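Long-range contacts in LbaCas13a H328A (C2c2) (Lachnospiraceae bacterium NK4A179, PDB 5WLH), which binds CRISPR precursor RNA, probably processes it, and with the guide probably cleaves target RNA as an A-cleaving nuclease of the Cas13a family: residues N39-Y44 with K794-V799; L529-G534 with A545-L550; T558-I563 with K586-F591. All coordinates share one frame; numbering follows the deposited sequence.

Contact 1 joins the N-terminal region of the chain to a helix some 750 residues later, and along the sequence contacts 2 and 3 are nested inside the long excursion it closes. Its centre lies about 59 Å from that of contact 2 and about 57 Å from that of contact 3. The latter two follow one another in sequence, with centres about 15 Å apart, and share the start of helix 588-602: Lys533 of contact 2 meets Asp590 of contact 3, and Ile549 packs on Val589. That helix leads directly into an RNxxxH sequence beginning at Arg603, the signature of HEPN nucleases, so both contacts probably belong to a HEPN domain.

Contact 1. Residues N39-Y44 with K794-V799; sequences NDPSRY and KNIVQV
Pro41 and Val799 form the centre of this contact, where a loop meets the last turn of a helix. Val799 sets its two methyls against successive carbonyl oxygens of the loop, both from the helix side. CG1 lies anti to the backbone N (chi1 174°) and approaches Ser42 O at 3.4 Å, while CG2, on the other branch, sits 3.7 Å from Pro41 O. Valine suits the place because its short, branched side chain puts one methyl against each of the two carbonyls, in van der Waals contact only. Pro41 follows a cis peptide bond and turns its ring toward the helix. The ring crosses the Ile796 side chain obliquely, with CG 3.9 Å from Ile796 CG1; Ile796 is buried and also packs against Ile808 and Leu811 of helix 805-813. Asn795 comes in beside the same proline, its OD1 4.1 Å from Pro41 CD.

In the fold, a cis-proline loop leaving strand 33-39 is laid across the C-terminal turn of helix 786-799. Helix 915-941 also holds the loop: Arg937 forms a salt bridge with Asp40, and Glu941 accepts from Ser42 N.

Arg43 carries the contact on toward the exposed side. A bend at chi3 (-66°) places NE 3.8 Å from Val799 CA, and CD lies 3.8 Å from Val799 O. Beyond them the flat guanidinium passes over the backbone: Gln798 O lies over one face, 3.3 Å above the plane and displaced from its centre, an approach too poorly angled to be a hydrogen bond. Arginine suits this position because its aliphatic part can cover Val799, while its positive charge would be attracted to the carbonyl-rich end of the helix.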
ATOM      1  N   ASN A  39      -4.667 -20.869  16.754  1.00 22.42           N
ATOM      2  CA  ASN A  39      -4.274 -21.651  15.595  1.00 31.00           C
ATOM      3  C   ASN A  39      -5.228 -21.386  14.445  1.00 33.63           C
ATOM      4  O   ASN A  39      -6.441 -21.273  14.639  1.00 34.76           O
ATOM      5  CB  ASN A  39      -4.256 -23.134  15.955  1.00 37.13           C
ATOM      6  CG  ASN A  39      -3.537 -23.391  17.272  1.00 50.55           C
ATOM      7  OD1 ASN A  39      -2.310 -23.267  17.350  1.00 56.15           O
ATOM      8  ND2 ASN A  39      -4.300 -23.719  18.324  1.00 52.70           N
ATOM      9  N   ASP A  40      -4.670 -21.259  13.242  1.00 27.07           N
ATOM     10  CA  ASP A  40      -5.463 -20.857  12.097  1.00 25.82           C
ATOM     11  C   ASP A  40      -5.005 -21.613  10.858  1.00 30.78           C
ATOM     12  O   ASP A  40      -3.799 -21.648  10.583  1.00 30.93           O
ATOM     13  CB  ASP A  40      -5.327 -19.353  11.882  1.00 24.31           C
ATOM     14  CG  ASP A  40      -6.279 -18.832  10.825  1.00 30.95           C
ATOM     15  OD1 ASP A  40      -7.492 -19.086  10.950  1.00 29.34           O
ATOM     16  OD2 ASP A  40      -5.814 -18.175   9.865  1.00 28.39           O
ATOM     17  N   PRO A  41      -5.919 -22.228  10.093  1.00 33.17           N
ATOM     18  CA  PRO A  41      -7.351 -22.339  10.366  1.00 32.16           C
ATOM     19  C   PRO A  41      -7.655 -23.420  11.405  1.00 31.59           C
ATOM     20  O   PRO A  41      -6.967 -24.442  11.486  1.00 30.17           O
ATOM     21  CB  PRO A  41      -7.934 -22.720   9.005  1.00 35.85           C
ATOM     22  CG  PRO A  41      -6.851 -23.507   8.353  1.00 38.37           C
ATOM     23  CD  PRO A  41      -5.540 -22.948   8.857  1.00 36.53           C
ATOM     24  N   SER A  42      -8.684 -23.185  12.208  1.00 26.72           N
ATOM     25  CA  SER A  42      -9.103 -24.153  13.203  1.00 25.38           C
ATOM     26  C   SER A  42     -10.603 -24.016  13.390  1.00 31.44           C
ATOM     27  O   SER A  42     -11.244 -23.150  12.792  1.00 34.09           O
ATOM     28  CB  SER A  42      -8.363 -23.948  14.522  1.00 33.12           C
ATOM     29  OG  SER A  42      -8.555 -25.051  15.374  1.00 43.97           O
ATOM     30  N   ARG A  43     -11.164 -24.906  14.196  1.00 37.05           N
ATOM     31  CA  ARG A  43     -12.578 -24.859  14.531  1.00 43.19           C
ATOM     32  C   ARG A  43     -12.739 -24.188  15.889  1.00 36.21           C
ATOM     33  O   ARG A  43     -11.826 -24.202  16.717  1.00 29.73           O
ATOM     34  CB  ARG A  43     -13.188 -26.266  14.545  1.00 49.46           C
ATOM     35  CG  ARG A  43     -14.009 -26.596  13.296  1.00 58.17           C
ATOM     36  CD  ARG A  43     -14.177 -28.101  13.058  1.00 66.09           C
ATOM     37  NE  ARG A  43     -12.916 -28.771  12.749  1.00 74.44           N
ATOM     38  CZ  ARG A  43     -12.805 -30.065  12.452  1.00 79.56           C
ATOM     39  NH1 ARG A  43     -13.886 -30.834  12.414  1.00 80.68           N
ATOM     40  NH2 ARG A  43     -11.613 -30.589  12.189  1.00 80.06           N
ATOM     41  N   TYR A  44     -13.893 -23.558  16.100  1.00 29.96           N
ATOM     42  CA  TYR A  44     -14.199 -23.021  17.416  1.00 23.82           C
ATOM     43  C   TYR A  44     -14.122 -24.135  18.453  1.00 22.90           C
ATOM     44  O   TYR A  44     -14.683 -25.216  18.253  1.00 26.06           O
ATOM     45  CB  TYR A  44     -15.600 -22.404  17.403  1.00 24.26           C
ATOM     46  CG  TYR A  44     -16.118 -21.944  18.730  1.00 22.67           C
ATOM     47  CD1 TYR A  44     -15.436 -20.997  19.474  1.00 24.25           C
ATOM     48  CD2 TYR A  44     -17.331 -22.421  19.223  1.00 24.69           C
ATOM     49  CE1 TYR A  44     -15.924 -20.553  20.687  1.00 25.88           C
ATOM     50  CE2 TYR A  44     -17.839 -21.975  20.422  1.00 26.49           C
ATOM     51  CZ  TYR A  44     -17.135 -21.051  21.154  1.00 26.11           C
ATOM     52  OH  TYR A  44     -17.626 -20.611  22.349  1.00 25.26           O
ATOM     53  N   LYS A 794      -5.179 -30.752   3.689  1.00 44.77           N
ATOM     54  CA  LYS A 794      -6.060 -31.663   4.413  1.00 47.04           C
ATOM     55  C   LYS A 794      -6.578 -31.015   5.690  1.00 42.63           C
ATOM     56  O   LYS A 794      -7.753 -31.180   6.050  1.00 42.19           O
ATOM     57  CB  LYS A 794      -5.348 -32.988   4.719  1.00 56.03           C
ATOM     58  CG  LYS A 794      -5.232 -34.008   3.548  1.00 62.42           C
ATOM     59  CD  LYS A 794      -6.554 -34.777   3.260  1.00 66.77           C
ATOM     60  CE  LYS A 794      -7.594 -33.974   2.467  1.00 68.09           C
ATOM     61  NZ  LYS A 794      -8.979 -34.520   2.531  1.00 69.76           N
ATOM     62  N   ASN A 795      -5.725 -30.257   6.381  1.00 43.33           N
ATOM     63  CA  ASN A 795      -6.188 -29.499   7.541  1.00 45.89           C
ATOM     64  C   ASN A 795      -7.297 -28.529   7.147  1.00 43.15           C
ATOM     65  O   ASN A 795      -8.331 -28.441   7.820  1.00 42.72           O
ATOM     66  CB  ASN A 795      -5.015 -28.759   8.180  1.00 52.07           C
ATOM     67  CG  ASN A 795      -5.411 -28.039   9.450  1.00 64.83           C
ATOM     68  OD1 ASN A 795      -4.930 -26.941   9.734  1.00 76.24           O
ATOM     69  ND2 ASN A 795      -6.302 -28.653  10.223  1.00 67.49           N
ATOM     70  N   ILE A 796      -7.107 -27.809   6.037  1.00 40.32           N
ATOM     71  CA  ILE A 796      -8.090 -26.815   5.610  1.00 36.84           C
ATOM     72  C   ILE A 796      -9.446 -27.468   5.358  1.00 34.59           C
ATOM     73  O   ILE A 796     -10.478 -27.014   5.868  1.00 35.87           O
ATOM     74  CB  ILE A 796      -7.581 -26.062   4.367  1.00 38.54           C
ATOM     75  CG1 ILE A 796      -6.484 -25.077   4.770  1.00 36.94           C
ATOM     76  CG2 ILE A 796      -8.725 -25.344   3.668  1.00 36.30           C
ATOM     77  CD1 ILE A 796      -5.658 -24.572   3.610  1.00 40.70           C
ATOM     78  N   VAL A 797      -9.467 -28.547   4.570  1.00 41.50           N
ATOM     79  CA  VAL A 797     -10.742 -29.194   4.270  1.00 44.51           C
ATOM     80  C   VAL A 797     -11.295 -29.901   5.501  1.00 44.59           C
ATOM     81  O   VAL A 797     -12.517 -30.039   5.647  1.00 45.41           O
ATOM     82  CB  VAL A 797     -10.590 -30.161   3.083  1.00 48.46           C
ATOM     83  CG1 VAL A 797     -10.213 -29.388   1.831  1.00 48.89           C
ATOM     84  CG2 VAL A 797      -9.553 -31.228   3.392  1.00 52.48           C
ATOM     85  N   GLN A 798     -10.418 -30.361   6.399  1.00 46.88           N
ATOM     86  CA  GLN A 798     -10.876 -30.897   7.675  1.00 53.04           C
ATOM     87  C   GLN A 798     -11.656 -29.845   8.452  1.00 50.04           C
ATOM     88  O   GLN A 798     -12.740 -30.118   8.977  1.00 49.71           O
ATOM     89  CB  GLN A 798      -9.684 -31.398   8.497  1.00 61.33           C
ATOM     90  CG  GLN A 798      -9.545 -32.919   8.580  1.00 70.30           C
ATOM     91  CD  GLN A 798      -8.106 -33.370   8.828  1.00 77.22           C
ATOM     92  OE1 GLN A 798      -7.373 -32.759   9.611  1.00 78.83           O
ATOM     93  NE2 GLN A 798      -7.698 -34.444   8.155  1.00 78.75           N
ATOM     94  N   VAL A 799     -11.123 -28.621   8.516  1.00 47.56           N
ATOM     95  CA  VAL A 799     -11.759 -27.570   9.307  1.00 44.76           C
ATOM     96  C   VAL A 799     -13.117 -27.204   8.723  1.00 43.78           C
ATOM     97  O   VAL A 799     -14.079 -26.960   9.461  1.00 48.17           O
ATOM     98  CB  VAL A 799     -10.824 -26.348   9.411  1.00 42.92           C
ATOM     99  CG1 VAL A 799     -11.518 -25.185  10.094  1.00 43.93           C
ATOM    100  CG2 VAL A 799      -9.568 -26.733  10.166  1.00 40.84           C
TER

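Contact 2. Residues L529-G534 with A545-L550; sequences LLKPKG and ASNNIL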
ATOM      1  N   LEU A 529     -17.197  20.237  -9.402  1.00 27.49           N
ATOM      2  CA  LEU A 529     -17.812  21.361  -8.717  1.00 26.69           C
ATOM      3  C   LEU A 529     -18.418  22.376  -9.675  1.00 29.28           C
ATOM      4  O   LEU A 529     -18.969  23.385  -9.215  1.00 31.42           O
ATOM      5  CB  LEU A 529     -16.793  22.032  -7.794  1.00 26.93           C
ATOM      6  CG  LEU A 529     -16.353  21.096  -6.657  1.00 26.70           C
ATOM      7  CD1 LEU A 529     -15.510  21.844  -5.663  1.00 31.09           C
ATOM      8  CD2 LEU A 529     -17.580  20.421  -5.982  1.00 23.01           C
ATOM      9  N   LEU A 530     -18.356  22.130 -10.984  1.00 27.99           N
ATOM     10  CA  LEU A 530     -19.050  23.011 -11.918  1.00 29.78           C
ATOM     11  C   LEU A 530     -20.549  22.936 -11.676  1.00 32.16           C
ATOM     12  O   LEU A 530     -21.079  21.909 -11.247  1.00 31.91           O
ATOM     13  CB  LEU A 530     -18.724  22.653 -13.370  1.00 26.90           C
ATOM     14  CG  LEU A 530     -17.256  22.780 -13.814  1.00 25.00           C
ATOM     15  CD1 LEU A 530     -17.127  22.574 -15.317  1.00 33.56           C
ATOM     16  CD2 LEU A 530     -16.624  24.107 -13.385  1.00 27.43           C
ATOM     17  N   LYS A 531     -21.231  24.045 -11.932  1.00 30.67           N
ATOM     18  CA  LYS A 531     -22.631  24.204 -11.582  1.00 31.44           C
ATOM     19  C   LYS A 531     -23.521  24.075 -12.812  1.00 30.05           C
ATOM     20  O   LYS A 531     -23.075  24.307 -13.939  1.00 28.57           O
ATOM     21  CB  LYS A 531     -22.845  25.565 -10.904  1.00 30.62           C
ATOM     22  CG  LYS A 531     -22.157  25.677  -9.546  1.00 42.08           C
ATOM     23  CD  LYS A 531     -22.875  24.846  -8.488  1.00 48.90           C
ATOM     24  CE  LYS A 531     -22.011  24.638  -7.246  1.00 51.91           C
ATOM     25  NZ  LYS A 531     -21.094  23.449  -7.354  1.00 53.74           N
ATOM     26  N   PRO A 532     -24.791  23.696 -12.632  1.00 31.49           N
ATOM     27  CA  PRO A 532     -25.656  23.429 -13.786  1.00 33.87           C
ATOM     28  C   PRO A 532     -25.906  24.682 -14.620  1.00 33.83           C
ATOM     29  O   PRO A 532     -25.683  25.812 -14.181  1.00 36.43           O
ATOM     30  CB  PRO A 532     -26.958  22.924 -13.149  1.00 35.93           C
ATOM     31  CG  PRO A 532     -26.591  22.525 -11.767  1.00 39.32           C
ATOM     32  CD  PRO A 532     -25.484  23.436 -11.358  1.00 33.84           C
ATOM     33  N   LYS A 533     -26.408  24.450 -15.837  1.00 28.22           N
ATOM     34  CA  LYS A 533     -26.446  25.483 -16.870  1.00 30.72           C
ATOM     35  C   LYS A 533     -27.274  26.704 -16.477  1.00 29.07           C
ATOM     36  O   LYS A 533     -27.054  27.781 -17.037  1.00 32.59           O
ATOM     37  CB  LYS A 533     -26.989  24.899 -18.168  1.00 34.02           C
ATOM     38  CG  LYS A 533     -28.468  24.518 -18.104  1.00 34.86           C
ATOM     39  CD  LYS A 533     -28.885  23.809 -19.375  1.00 36.26           C
ATOM     40  CE  LYS A 533     -30.394  23.589 -19.431  1.00 37.76           C
ATOM     41  NZ  LYS A 533     -30.773  22.839 -20.667  1.00 42.00           N
ATOM     42  N   GLY A 534     -28.220  26.566 -15.559  1.00 31.15           N
ATOM     43  CA  GLY A 534     -29.047  27.686 -15.159  1.00 36.05           C
ATOM     44  C   GLY A 534     -28.518  28.492 -13.992  1.00 38.07           C
ATOM     45  O   GLY A 534     -29.241  29.346 -13.466  1.00 36.33           O
ATOM     46  N   ALA A 545     -23.112  32.336 -13.378  1.00 36.06           N
ATOM     47  CA  ALA A 545     -22.062  32.251 -12.373  1.00 37.32           C
ATOM     48  C   ALA A 545     -20.746  31.861 -13.038  1.00 32.22           C
ATOM     49  O   ALA A 545     -20.726  31.231 -14.101  1.00 33.91           O
ATOM     50  CB  ALA A 545     -22.439  31.240 -11.288  1.00 38.65           C
ATOM     51  N   SER A 546     -19.634  32.274 -12.421  1.00 34.22           N
ATOM     52  CA  SER A 546     -18.334  32.008 -13.028  1.00 37.52           C
ATOM     53  C   SER A 546     -18.078  30.511 -13.155  1.00 34.65           C
ATOM     54  O   SER A 546     -17.349  30.083 -14.058  1.00 33.95           O
ATOM     55  CB  SER A 546     -17.211  32.673 -12.226  1.00 40.96           C
ATOM     56  OG  SER A 546     -17.250  32.301 -10.859  1.00 40.61           O
ATOM     57  N   ASN A 547     -18.693  29.703 -12.287  1.00 34.28           N
ATOM     58  CA  ASN A 547     -18.519  28.255 -12.315  1.00 34.36           C
ATOM     59  C   ASN A 547     -19.661  27.539 -13.035  1.00 34.36           C
ATOM     60  O   ASN A 547     -19.816  26.321 -12.897  1.00 29.71           O
ATOM     61  CB  ASN A 547     -18.342  27.707 -10.894  1.00 34.20           C
ATOM     62  CG  ASN A 547     -19.453  28.119  -9.945  1.00 40.31           C
ATOM     63  OD1 ASN A 547     -20.440  28.747 -10.336  1.00 39.30           O
ATOM     64  ND2 ASN A 547     -19.291  27.760  -8.673  1.00 35.27           N
ATOM     65  N   ASN A 548     -20.461  28.272 -13.803  1.00 33.11           N
ATOM     66  CA  ASN A 548     -21.517  27.658 -14.597  1.00 30.86           C
ATOM     67  C   ASN A 548     -20.889  26.793 -15.683  1.00 27.96           C
ATOM     68  O   ASN A 548     -19.949  27.221 -16.362  1.00 31.33           O
ATOM     69  CB  ASN A 548     -22.411  28.756 -15.197  1.00 30.98           C
ATOM     70  CG  ASN A 548     -23.616  28.209 -15.939  1.00 31.95           C
ATOM     71  OD1 ASN A 548     -23.484  27.361 -16.824  1.00 31.64           O
ATOM     72  ND2 ASN A 548     -24.806  28.712 -15.595  1.00 32.92           N
ATOM     73  N   ILE A 549     -21.400  25.568 -15.833  1.00 28.98           N
ATOM     74  CA  ILE A 549     -20.786  24.598 -16.742  1.00 28.16           C
ATOM     75  C   ILE A 549     -20.723  25.137 -18.165  1.00 33.69           C
ATOM     76  O   ILE A 549     -19.785  24.828 -18.908  1.00 31.41           O
ATOM     77  CB  ILE A 549     -21.526  23.244 -16.673  1.00 32.68           C
ATOM     78  CG1 ILE A 549     -20.771  22.178 -17.480  1.00 39.44           C
ATOM     79  CG2 ILE A 549     -22.964  23.355 -17.166  1.00 31.90           C
ATOM     80  CD1 ILE A 549     -20.599  20.880 -16.744  1.00 41.35           C
ATOM     81  N   LEU A 550     -21.682  25.988 -18.554  1.00 34.26           N
ATOM     82  CA  LEU A 550     -21.674  26.543 -19.908  1.00 30.53           C
ATOM     83  C   LEU A 550     -20.379  27.281 -20.225  1.00 31.87           C
ATOM     84  O   LEU A 550     -19.949  27.302 -21.381  1.00 38.38           O
ATOM     85  CB  LEU A 550     -22.865  27.487 -20.104  1.00 27.78           C
ATOM     86  CG  LEU A 550     -24.228  26.812 -19.991  1.00 32.42           C
ATOM     87  CD1 LEU A 550     -25.331  27.868 -19.860  1.00 31.37           C
ATOM     88  CD2 LEU A 550     -24.470  25.897 -21.187  1.00 31.36           C
TER
HETATM   89  O   HOH W   1     -17.344  25.747  -8.375  1.00 35.95           O
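Lys531 and Asn548 form a single beta bridge, in which Lys531 N donates to Asn547 O (2.8 Å, 169°) and Ile549 N to Lys531 O (2.8 Å). The type I turn Ala545-Asn548 delivers the second segment to this bridge.

The Asn548 side chain adds a third bond. Its CB points away from 529-534, and CG, anti to the backbone N (chi1 -175°), lies 3.6 Å from Pro532 O. At the tip the amide divides its work. OD1 accepts from Leu550 N at 2.9 Å, closing an Asx turn, and ND2 donates almost straight to Lys533 O (2.8 Å, 175°), reaching it from above the carbonyl plane; ND2 also serves Thr535 O. Asparagine suits this buried place because one short amide both accepts and donates, holding turn and opposite segment together. At the other end, a water accepts from Asn547 ND2 and donates to Leu529 O.

Apolar groups flank the bridge: Leu530 CD1 meets Ile549 CD1 at 4.1 Å, and Lys533 CB rests 3.8 Å from Leu550 CD1. Both segments belong to the connection between helices 486-517 and 559-564, lying against helix 588-602, where Ile549 packs on Val589 and Leu592 and Lys533 NZ salt-bridges Asp590.

Contact 3. Residues T558-I563 with K586-F591; sequences TLRDTI and KDDVDF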
ATOM      1  N   THR A 558     -21.371  18.890 -30.155  1.00 41.00           N
ATOM      2  CA  THR A 558     -21.008  17.477 -30.211  1.00 42.02           C
ATOM      3  C   THR A 558     -20.983  16.834 -28.830  1.00 39.50           C
ATOM      4  O   THR A 558     -20.489  15.709 -28.686  1.00 36.63           O
ATOM      5  CB  THR A 558     -19.651  17.288 -30.890  1.00 40.26           C
ATOM      6  OG1 THR A 558     -18.661  18.032 -30.172  1.00 39.44           O
ATOM      7  CG2 THR A 558     -19.708  17.758 -32.340  1.00 41.85           C
ATOM      8  N   LEU A 559     -21.539  17.519 -27.829  1.00 35.24           N
ATOM      9  CA  LEU A 559     -21.429  17.088 -26.439  1.00 34.44           C
ATOM     10  C   LEU A 559     -21.971  15.677 -26.234  1.00 34.13           C
ATOM     11  O   LEU A 559     -21.307  14.835 -25.618  1.00 34.60           O
ATOM     12  CB  LEU A 559     -22.162  18.082 -25.539  1.00 30.61           C
ATOM     13  CG  LEU A 559     -22.118  17.724 -24.058  1.00 29.70           C
ATOM     14  CD1 LEU A 559     -20.651  17.466 -23.620  1.00 23.26           C
ATOM     15  CD2 LEU A 559     -22.770  18.824 -23.217  1.00 32.84           C
ATOM     16  N   ARG A 560     -23.184  15.397 -26.724  1.00 32.54           N
ATOM     17  CA  ARG A 560     -23.742  14.061 -26.533  1.00 32.91           C
ATOM     18  C   ARG A 560     -22.881  12.997 -27.195  1.00 36.32           C
ATOM     19  O   ARG A 560     -22.627  11.941 -26.601  1.00 37.59           O
ATOM     20  CB  ARG A 560     -25.166  13.970 -27.069  1.00 35.18           C
ATOM     21  CG  ARG A 560     -25.765  12.585 -26.883  1.00 34.87           C
ATOM     22  CD  ARG A 560     -27.083  12.439 -27.608  1.00 39.02           C
ATOM     23  NE  ARG A 560     -28.064  13.364 -27.063  1.00 36.33           N
ATOM     24  CZ  ARG A 560     -29.328  13.432 -27.458  1.00 40.79           C
ATOM     25  NH1 ARG A 560     -29.770  12.627 -28.422  1.00 40.99           N
ATOM     26  NH2 ARG A 560     -30.144  14.307 -26.890  1.00 40.45           N
ATOM     27  N   ASP A 561     -22.436  13.240 -28.433  1.00 30.88           N
ATOM     28  CA  ASP A 561     -21.608  12.241 -29.096  1.00 30.83           C
ATOM     29  C   ASP A 561     -20.260  12.095 -28.397  1.00 31.07           C
ATOM     30  O   ASP A 561     -19.703  10.990 -28.355  1.00 35.30           O
ATOM     31  CB  ASP A 561     -21.416  12.605 -30.574  1.00 36.04           C
ATOM     32  CG  ASP A 561     -22.641  12.270 -31.429  1.00 41.85           C
ATOM     33  OD1 ASP A 561     -23.673  11.831 -30.870  1.00 39.77           O
ATOM     34  OD2 ASP A 561     -22.570  12.459 -32.663  1.00 46.09           O
ATOM     35  N   THR A 562     -19.723  13.185 -27.844  1.00 33.00           N
ATOM     36  CA  THR A 562     -18.481  13.092 -27.080  1.00 32.93           C
ATOM     37  C   THR A 562     -18.673  12.245 -25.825  1.00 33.01           C
ATOM     38  O   THR A 562     -17.868  11.346 -25.543  1.00 28.70           O
ATOM     39  CB  THR A 562     -17.979  14.488 -26.721  1.00 36.09           C
ATOM     40  OG1 THR A 562     -17.862  15.267 -27.917  1.00 35.60           O
ATOM     41  CG2 THR A 562     -16.617  14.409 -26.033  1.00 33.83           C
ATOM     42  N   ILE A 563     -19.750  12.497 -25.075  1.00 29.42           N
ATOM     43  CA  ILE A 563     -20.036  11.688 -23.887  1.00 26.86           C
ATOM     44  C   ILE A 563     -20.152  10.218 -24.262  1.00 27.56           C
ATOM     45  O   ILE A 563     -19.626   9.336 -23.573  1.00 30.00           O
ATOM     46  CB  ILE A 563     -21.322  12.179 -23.199  1.00 27.62           C
ATOM     47  CG1 ILE A 563     -21.147  13.585 -22.618  1.00 28.53           C
ATOM     48  CG2 ILE A 563     -21.765  11.190 -22.147  1.00 28.63           C
ATOM     49  CD1 ILE A 563     -22.478  14.231 -22.240  1.00 27.04           C
ATOM     50  N   LYS A 586     -34.433  20.409 -20.902  1.00 59.52           N
ATOM     51  CA  LYS A 586     -33.212  19.651 -20.661  1.00 54.77           C
ATOM     52  C   LYS A 586     -32.593  19.197 -21.975  1.00 47.52           C
ATOM     53  O   LYS A 586     -33.291  18.706 -22.866  1.00 43.84           O
ATOM     54  CB  LYS A 586     -33.506  18.441 -19.774  1.00 53.70           C
ATOM     55  CG  LYS A 586     -33.638  18.787 -18.309  1.00 50.82           C
ATOM     56  CD  LYS A 586     -34.263  17.648 -17.530  1.00 53.65           C
ATOM     57  CE  LYS A 586     -34.434  18.030 -16.067  1.00 57.11           C
ATOM     58  NZ  LYS A 586     -35.249  17.030 -15.313  1.00 62.12           N
ATOM     59  N   ASP A 587     -31.275  19.356 -22.087  1.00 42.24           N
ATOM     60  CA  ASP A 587     -30.542  19.018 -23.305  1.00 42.49           C
ATOM     61  C   ASP A 587     -29.277  18.245 -22.926  1.00 39.66           C
ATOM     62  O   ASP A 587     -29.156  17.682 -21.830  1.00 39.75           O
ATOM     63  CB  ASP A 587     -30.227  20.280 -24.123  1.00 42.29           C
ATOM     64  CG  ASP A 587     -29.341  21.275 -23.376  1.00 48.59           C
ATOM     65  OD1 ASP A 587     -28.762  20.937 -22.321  1.00 45.20           O
ATOM     66  OD2 ASP A 587     -29.222  22.424 -23.849  1.00 56.83           O
ATOM     67  N   ASP A 588     -28.293  18.240 -23.827  1.00 38.18           N
ATOM     68  CA  ASP A 588     -27.092  17.443 -23.597  1.00 37.38           C
ATOM     69  C   ASP A 588     -26.207  18.028 -22.504  1.00 36.87           C
ATOM     70  O   ASP A 588     -25.401  17.297 -21.924  1.00 34.98           O
ATOM     71  CB  ASP A 588     -26.324  17.285 -24.907  1.00 34.04           C
ATOM     72  CG  ASP A 588     -27.062  16.398 -25.898  1.00 40.14           C
ATOM     73  OD1 ASP A 588     -27.623  15.361 -25.473  1.00 45.04           O
ATOM     74  OD2 ASP A 588     -27.086  16.731 -27.104  1.00 40.06           O
ATOM     75  N   VAL A 589     -26.355  19.318 -22.194  1.00 36.49           N
ATOM     76  CA  VAL A 589     -25.651  19.896 -21.055  1.00 35.77           C
ATOM     77  C   VAL A 589     -26.183  19.320 -19.746  1.00 32.44           C
ATOM     78  O   VAL A 589     -25.420  19.081 -18.802  1.00 33.17           O
ATOM     79  CB  VAL A 589     -25.758  21.430 -21.084  1.00 32.86           C
ATOM     80  CG1 VAL A 589     -25.103  22.017 -19.870  1.00 30.08           C
ATOM     81  CG2 VAL A 589     -25.111  21.979 -22.357  1.00 36.54           C
ATOM     82  N   ASP A 590     -27.492  19.081 -19.665  1.00 31.66           N
ATOM     83  CA  ASP A 590     -28.038  18.433 -18.476  1.00 36.00           C
ATOM     84  C   ASP A 590     -27.634  16.968 -18.419  1.00 36.83           C
ATOM     85  O   ASP A 590     -27.500  16.399 -17.328  1.00 37.35           O
ATOM     86  CB  ASP A 590     -29.556  18.571 -18.452  1.00 38.13           C
ATOM     87  CG  ASP A 590     -30.004  20.014 -18.596  1.00 44.52           C
ATOM     88  OD1 ASP A 590     -29.962  20.758 -17.591  1.00 42.35           O
ATOM     89  OD2 ASP A 590     -30.371  20.405 -19.723  1.00 47.33           O
ATOM     90  N   PHE A 591     -27.451  16.349 -19.584  1.00 31.52           N
ATOM     91  CA  PHE A 591     -26.892  15.003 -19.645  1.00 33.97           C
ATOM     92  C   PHE A 591     -25.505  14.967 -19.012  1.00 29.93           C
ATOM     93  O   PHE A 591     -25.240  14.149 -18.120  1.00 26.81           O
ATOM     94  CB  PHE A 591     -26.843  14.543 -21.102  1.00 32.71           C
ATOM     95  CG  PHE A 591     -26.441  13.106 -21.286  1.00 31.65           C
ATOM     96  CD1 PHE A 591     -26.569  12.191 -20.257  1.00 33.95           C
ATOM     97  CD2 PHE A 591     -25.946  12.671 -22.506  1.00 37.37           C
ATOM     98  CE1 PHE A 591     -26.201  10.866 -20.435  1.00 36.63           C
ATOM     99  CE2 PHE A 591     -25.577  11.344 -22.696  1.00 41.45           C
ATOM    100  CZ  PHE A 591     -25.702  10.442 -21.648  1.00 36.49           C
TER
HETATM  101  O   HOH W   2     -24.922  17.126 -28.273  1.00 35.44           O
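Asp588 OD1 is gripped by two nitrogens of Arg560: NE donates at 2.6 Å (160°), and NH2 adds a weak bond at 3.1 Å. This salt bridge ties the first turn of helix 559-564 to the first turn of helix 588-602, two helices of what is probably a HEPN domain. The second begins with a capping box: Asp587 N donates to Asp590 OD2 at 2.7 Å, while Asp587 OD1 accepts from Val589 N and, weakly, from Asp590 N. Acidic residues suit such a start, since they supply acceptors for the N-H groups of the first turn and their charge should be stabilised by the helix end. The nearby Lys533, bridged to Asp590, probably offsets their mutual repulsion.

In Arg560 a bend at chi3 (-63°) brings NE back to Asp588. OD1 meets the guanidinium at its edge, in its plane, and is itself approached on its syn side, yet the carboxylate is turned 88° from the guanidinium. The other oxygen, OD2, takes part in a water-mediated link: one water molecule accepts from Arg560 N and donates to Asp588 OD2, joining a first-turn N-H to the same carboxylate.

Next to the polar pair, apolar side chains fill the buried side. Leu559 CD2 reaches Val589 CG2 at 4.0 Å and comes still nearer to Asp588 O, at 3.3 Å. The Ile563 and Phe591 side chains run antiparallel beside one another, branched aliphatic against flat ring, with Ile563 CD1 3.8 Å from Phe591 CD2 and Ile563 CG2 3.9 Å from Phe591 CE2. Arg560 CG approaches the edge of this ring close to its plane, 4.4 Å from Phe591 CE2.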